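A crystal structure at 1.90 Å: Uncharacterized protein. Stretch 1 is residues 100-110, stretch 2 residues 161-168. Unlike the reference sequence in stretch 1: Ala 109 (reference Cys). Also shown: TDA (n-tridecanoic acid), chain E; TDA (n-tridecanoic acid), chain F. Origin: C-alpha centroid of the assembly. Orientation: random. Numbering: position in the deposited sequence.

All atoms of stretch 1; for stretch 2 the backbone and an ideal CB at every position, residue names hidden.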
# COMPACT_ATOMS: atom_id res chain seq x y z
N PRO A 100 1.26 0.55 -18.62
CA PRO A 100 0.75 1.78 -19.26
C PRO A 100 0.80 3.01 -18.34
O PRO A 100 0.59 2.89 -17.13
CB PRO A 100 -0.69 1.41 -19.62
CG PRO A 100 -0.63 -0.08 -19.87
CD PRO A 100 0.33 -0.58 -18.81
N VAL A 101 1.05 4.17 -18.94
CA VAL A 101 1.35 5.38 -18.18
C VAL A 101 0.25 5.81 -17.20
O VAL A 101 0.55 6.27 -16.10
CB VAL A 101 1.74 6.56 -19.13
CG1 VAL A 101 0.57 6.96 -20.03
CG2 VAL A 101 2.25 7.76 -18.33
N VAL A 102 -1.01 5.65 -17.59
CA VAL A 102 -2.10 6.12 -16.73
C VAL A 102 -2.22 5.34 -15.41
O VAL A 102 -2.19 5.96 -14.36
CB VAL A 102 -3.47 6.24 -17.44
CG1 VAL A 102 -4.57 6.58 -16.43
CG2 VAL A 102 -3.41 7.30 -18.54
N PRO A 103 -2.36 4.00 -15.47
CA PRO A 103 -2.44 3.34 -14.17
C PRO A 103 -1.17 3.50 -13.33
O PRO A 103 -1.29 3.64 -12.11
CB PRO A 103 -2.67 1.86 -14.53
CG PRO A 103 -2.30 1.73 -16.00
CD PRO A 103 -2.61 3.07 -16.59
N VAL A 104 0.01 3.48 -13.95
CA VAL A 104 1.26 3.68 -13.19
C VAL A 104 1.28 5.04 -12.49
O VAL A 104 1.56 5.14 -11.29
CB VAL A 104 2.51 3.54 -14.10
CG1 VAL A 104 3.76 4.01 -13.38
CG2 VAL A 104 2.66 2.09 -14.58
N THR A 105 0.98 6.09 -13.24
CA THR A 105 1.00 7.43 -12.68
C THR A 105 -0.09 7.62 -11.61
O THR A 105 0.13 8.27 -10.59
CB THR A 105 0.87 8.49 -13.79
OG1 THR A 105 1.78 8.17 -14.85
CG2 THR A 105 1.19 9.87 -13.24
N ALA A 106 -1.26 7.04 -11.85
CA ALA A 106 -2.36 7.14 -10.88
C ALA A 106 -1.99 6.44 -9.57
O ALA A 106 -2.33 6.91 -8.47
CB ALA A 106 -3.64 6.54 -11.46
N LEU A 107 -1.29 5.31 -9.67
CA LEU A 107 -0.91 4.56 -8.47
C LEU A 107 0.03 5.39 -7.60
O LEU A 107 -0.16 5.50 -6.39
CB LEU A 107 -0.26 3.22 -8.84
CG LEU A 107 0.26 2.40 -7.66
CD1 LEU A 107 -0.87 2.05 -6.70
CD2 LEU A 107 0.97 1.13 -8.16
N VAL A 108 1.04 6.00 -8.22
CA VAL A 108 1.99 6.84 -7.50
C VAL A 108 1.30 8.08 -6.92
O VAL A 108 1.56 8.46 -5.78
CB VAL A 108 3.18 7.24 -8.41
CG1 VAL A 108 4.19 8.10 -7.63
CG2 VAL A 108 3.84 5.99 -8.96
N ALA A 109 0.41 8.69 -7.69
CA ALA A 109 -0.35 9.83 -7.18
C ALA A 109 -1.22 9.46 -5.98
O ALA A 109 -1.37 10.24 -5.05
CB ALA A 109 -1.21 10.46 -8.29
N ALA A 110 -1.80 8.26 -5.99
CA ALA A 110 -2.60 7.80 -4.86
C ALA A 110 -1.72 7.62 -3.63
O ALA A 110 -2.09 8.01 -2.53
CB ALA A 110 -3.33 6.49 -5.19
N UNK A 161 9.75 10.32 -16.60
CA UNK A 161 8.50 9.65 -16.22
C UNK A 161 7.51 10.61 -15.56
O UNK A 161 7.87 11.38 -14.67
CB UNK A 161 8.80 8.49 -15.27
N UNK A 162 6.25 10.57 -16.01
CA UNK A 162 5.20 11.37 -15.37
C UNK A 162 5.07 11.07 -13.86
O UNK A 162 4.72 11.98 -13.11
CB UNK A 162 3.86 11.11 -16.07
N UNK A 163 5.39 9.84 -13.44
CA UNK A 163 5.31 9.51 -12.01
C UNK A 163 6.26 10.31 -11.13
O UNK A 163 6.10 10.33 -9.92
CB UNK A 163 5.59 8.02 -11.81
N UNK A 164 7.25 10.97 -11.73
CA UNK A 164 8.16 11.81 -10.95
C UNK A 164 7.42 12.92 -10.22
O UNK A 164 7.80 13.30 -9.12
CB UNK A 164 9.23 12.41 -11.86
N UNK A 165 6.37 13.45 -10.83
CA UNK A 165 5.67 14.55 -10.19
C UNK A 165 5.09 14.15 -8.81
O UNK A 165 5.40 14.78 -7.81
CB UNK A 165 4.55 15.05 -11.11
N UNK A 166 4.26 13.07 -8.76
CA UNK A 166 3.81 12.72 -7.40
C UNK A 166 4.91 12.09 -6.54
O UNK A 166 4.83 12.18 -5.32
CB UNK A 166 2.62 11.76 -7.48
N UNK A 167 5.92 11.46 -7.15
CA UNK A 167 7.00 10.89 -6.33
C UNK A 167 7.78 12.00 -5.61
O UNK A 167 7.99 11.92 -4.41
CB UNK A 167 7.95 10.06 -7.20
N UNK A 168 8.18 13.03 -6.35
CA UNK A 168 8.87 14.16 -5.73
C UNK A 168 7.97 14.89 -4.74
O UNK A 168 8.43 15.33 -3.69
CB UNK A 168 9.36 15.13 -6.80
O21 TDA E . 13.83 8.84 -10.60
O22 TDA E . 15.91 9.69 -11.20
C21 TDA E . 15.03 9.63 -10.34
C22 TDA E . 15.23 10.31 -9.01
C23 TDA E . 13.93 10.40 -8.22
C24 TDA E . 14.17 10.94 -6.81
C25 TDA E . 12.85 11.13 -6.06
C26 TDA E . 13.07 11.64 -4.64
C27 TDA E . 13.72 10.54 -3.82
C28 TDA E . 13.94 10.95 -2.38
C29 TDA E . 14.74 9.86 -1.67
C30 TDA E . 14.90 10.27 -0.22
C31 TDA E . 13.55 10.25 0.48
C32 TDA E . 13.71 10.47 1.98
C33 TDA E . 12.43 11.01 2.60
C21 TDA F . 18.80 13.04 -11.36
C22 TDA F . 18.67 14.39 -10.70
C23 TDA F . 17.93 14.30 -9.38
C24 TDA F . 17.70 15.70 -8.81
C25 TDA F . 16.91 15.67 -7.51
C26 TDA F . 16.34 17.05 -7.17
C27 TDA F . 17.44 18.11 -7.19
C28 TDA F . 16.86 19.50 -7.04
C29 TDA F . 17.52 20.22 -5.87
C30 TDA F . 19.02 20.35 -6.11
C31 TDA F . 19.73 20.61 -4.78
C32 TDA F . 19.03 21.72 -4.00
C33 TDA F . 19.93 22.27 -2.91

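From Val 101 to beyond Ala 110, stretch 1 is helix, and the face it offers is almost wholly apolar: Val 101, Val 104, Thr 105, Val 108 and the backbone at Ala 109. The one side-chain polar group, Thr 105 OG1, already donates to Val 101 O (2.6 Å). Small or compact hydrophobic residues should therefore dominate the other side, whose helix runs nearly parallel, at 13°, with the axes 8.3 Å apart at closest approach.

Position 161 opens a type I turn, with extended backbone angles (-79/132) and a CB pointing sideways, with nothing of stretch 1 within 5.5 Å. This contact sets little demand, and many residues would suit. It is Ala 161, whose carbonyl O accepts the turn's hydrogen bond from the N of 164 (3.0 Å).

Position 162 points toward the helix, its ideal CB 3.8 Å from Thr 105 OG1 and 4.4 Å from Val 101 CG2. Phi of -56 at the second place of a type I turn admits proline, while a small aliphatic or a short polar residue could also fit. The deposited Pro 162 lays its CG 3.7 Å from Val 101 CG2 and its CB 3.7 Å from Thr 105 OG1, a packing contact made by a ring that, fixing phi, has little freedom to lose.

At 163 the CB goes sideways, yet lies 3.9 Å from Val 108 CG2 and 4.7 Å from Val 104 CG1. The two valines invite a hydrophobic residue: leucine, methionine or an aromatic. Phe 163 adopts chi1 p, so the end of its side chain leads away from stretch 1; its CB packs on Val 108 CG2 (3.8 Å), and its CD2 meets Val 104 CG1 at 4.0 Å, obliquely. A water bridges the stretches here, donating to Thr 105 OG1 and accepting from Phe 163 N, each at 2.9 Å.

Position 164 points away, so stretch 1 leaves its choice free; the acid end of a bound tridecanoic acid nearby admits apolar or polar chains. Leu 164 brings CD2 to 3.5 Å from O21 of TDA chain E.

Position 165 is sideways and out of contact, tolerant of many helix formers. It is Ala 165.

Position 166 faces the helix squarely, its ideal CB 3.6 Å from Ala 109 CA and 3.9 Å from Val 108 O. So close an approach favours alanine, serine or, with phi -72 and N unbonded within the stretch, proline. Pro 166 sets its CB 3.6 Å from Ala 109 CA and its CG 3.6 Å from Val 108 CG1, filling the gap with a short ring. Ala 109 differs from the reference cysteine.

At 167 the CB, again sideways, stands 4.3 Å from Val 108 CG1, suiting a medium aliphatic, among others. Leu 167 (chi1 t, chi2 p) sets its CB 4.2 Å from Val 108 CG1.

Position 168 is beyond reach of stretch 1, but fatty acid chains lie nearby, where a large, lipophilic residue would serve. Tyr 168 holds C25 of TDA chain E over one ring face.

Stretch 2, residues 161-168: APFLAPLY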
# COMPACT_ATOMS: atom_id res chain seq x y z
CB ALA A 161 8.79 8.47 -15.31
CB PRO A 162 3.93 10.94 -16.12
CG PRO A 162 4.44 10.60 -17.52
CD PRO A 162 5.79 9.93 -17.26
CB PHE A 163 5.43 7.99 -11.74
CG PHE A 163 6.80 7.39 -12.06
CD1 PHE A 163 7.94 7.74 -11.33
CD2 PHE A 163 6.91 6.42 -13.05
CE1 PHE A 163 9.18 7.16 -11.62
CE2 PHE A 163 8.14 5.82 -13.34
CZ PHE A 163 9.28 6.20 -12.63
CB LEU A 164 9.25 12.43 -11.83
CG LEU A 164 10.26 11.44 -12.41
CD1 LEU A 164 11.26 12.18 -13.31
CD2 LEU A 164 10.99 10.71 -11.29
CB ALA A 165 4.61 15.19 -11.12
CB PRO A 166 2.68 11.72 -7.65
CG PRO A 166 2.91 11.18 -9.03
CD PRO A 166 3.51 12.33 -9.80
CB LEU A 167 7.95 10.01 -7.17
CG LEU A 167 9.17 9.41 -6.46
CD1 LEU A 167 8.76 8.55 -5.28
CD2 LEU A 167 10.04 8.60 -7.46
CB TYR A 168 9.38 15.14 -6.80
CG TYR A 168 10.73 14.77 -7.41
CD1 TYR A 168 11.90 14.88 -6.67
CD2 TYR A 168 10.82 14.31 -8.73
CE1 TYR A 168 13.14 14.54 -7.22
CE2 TYR A 168 12.07 13.97 -9.30
CZ TYR A 168 13.22 14.09 -8.52
OH TYR A 168 14.47 13.76 -9.03
O HOH W 1 4.61 7.56 -15.10
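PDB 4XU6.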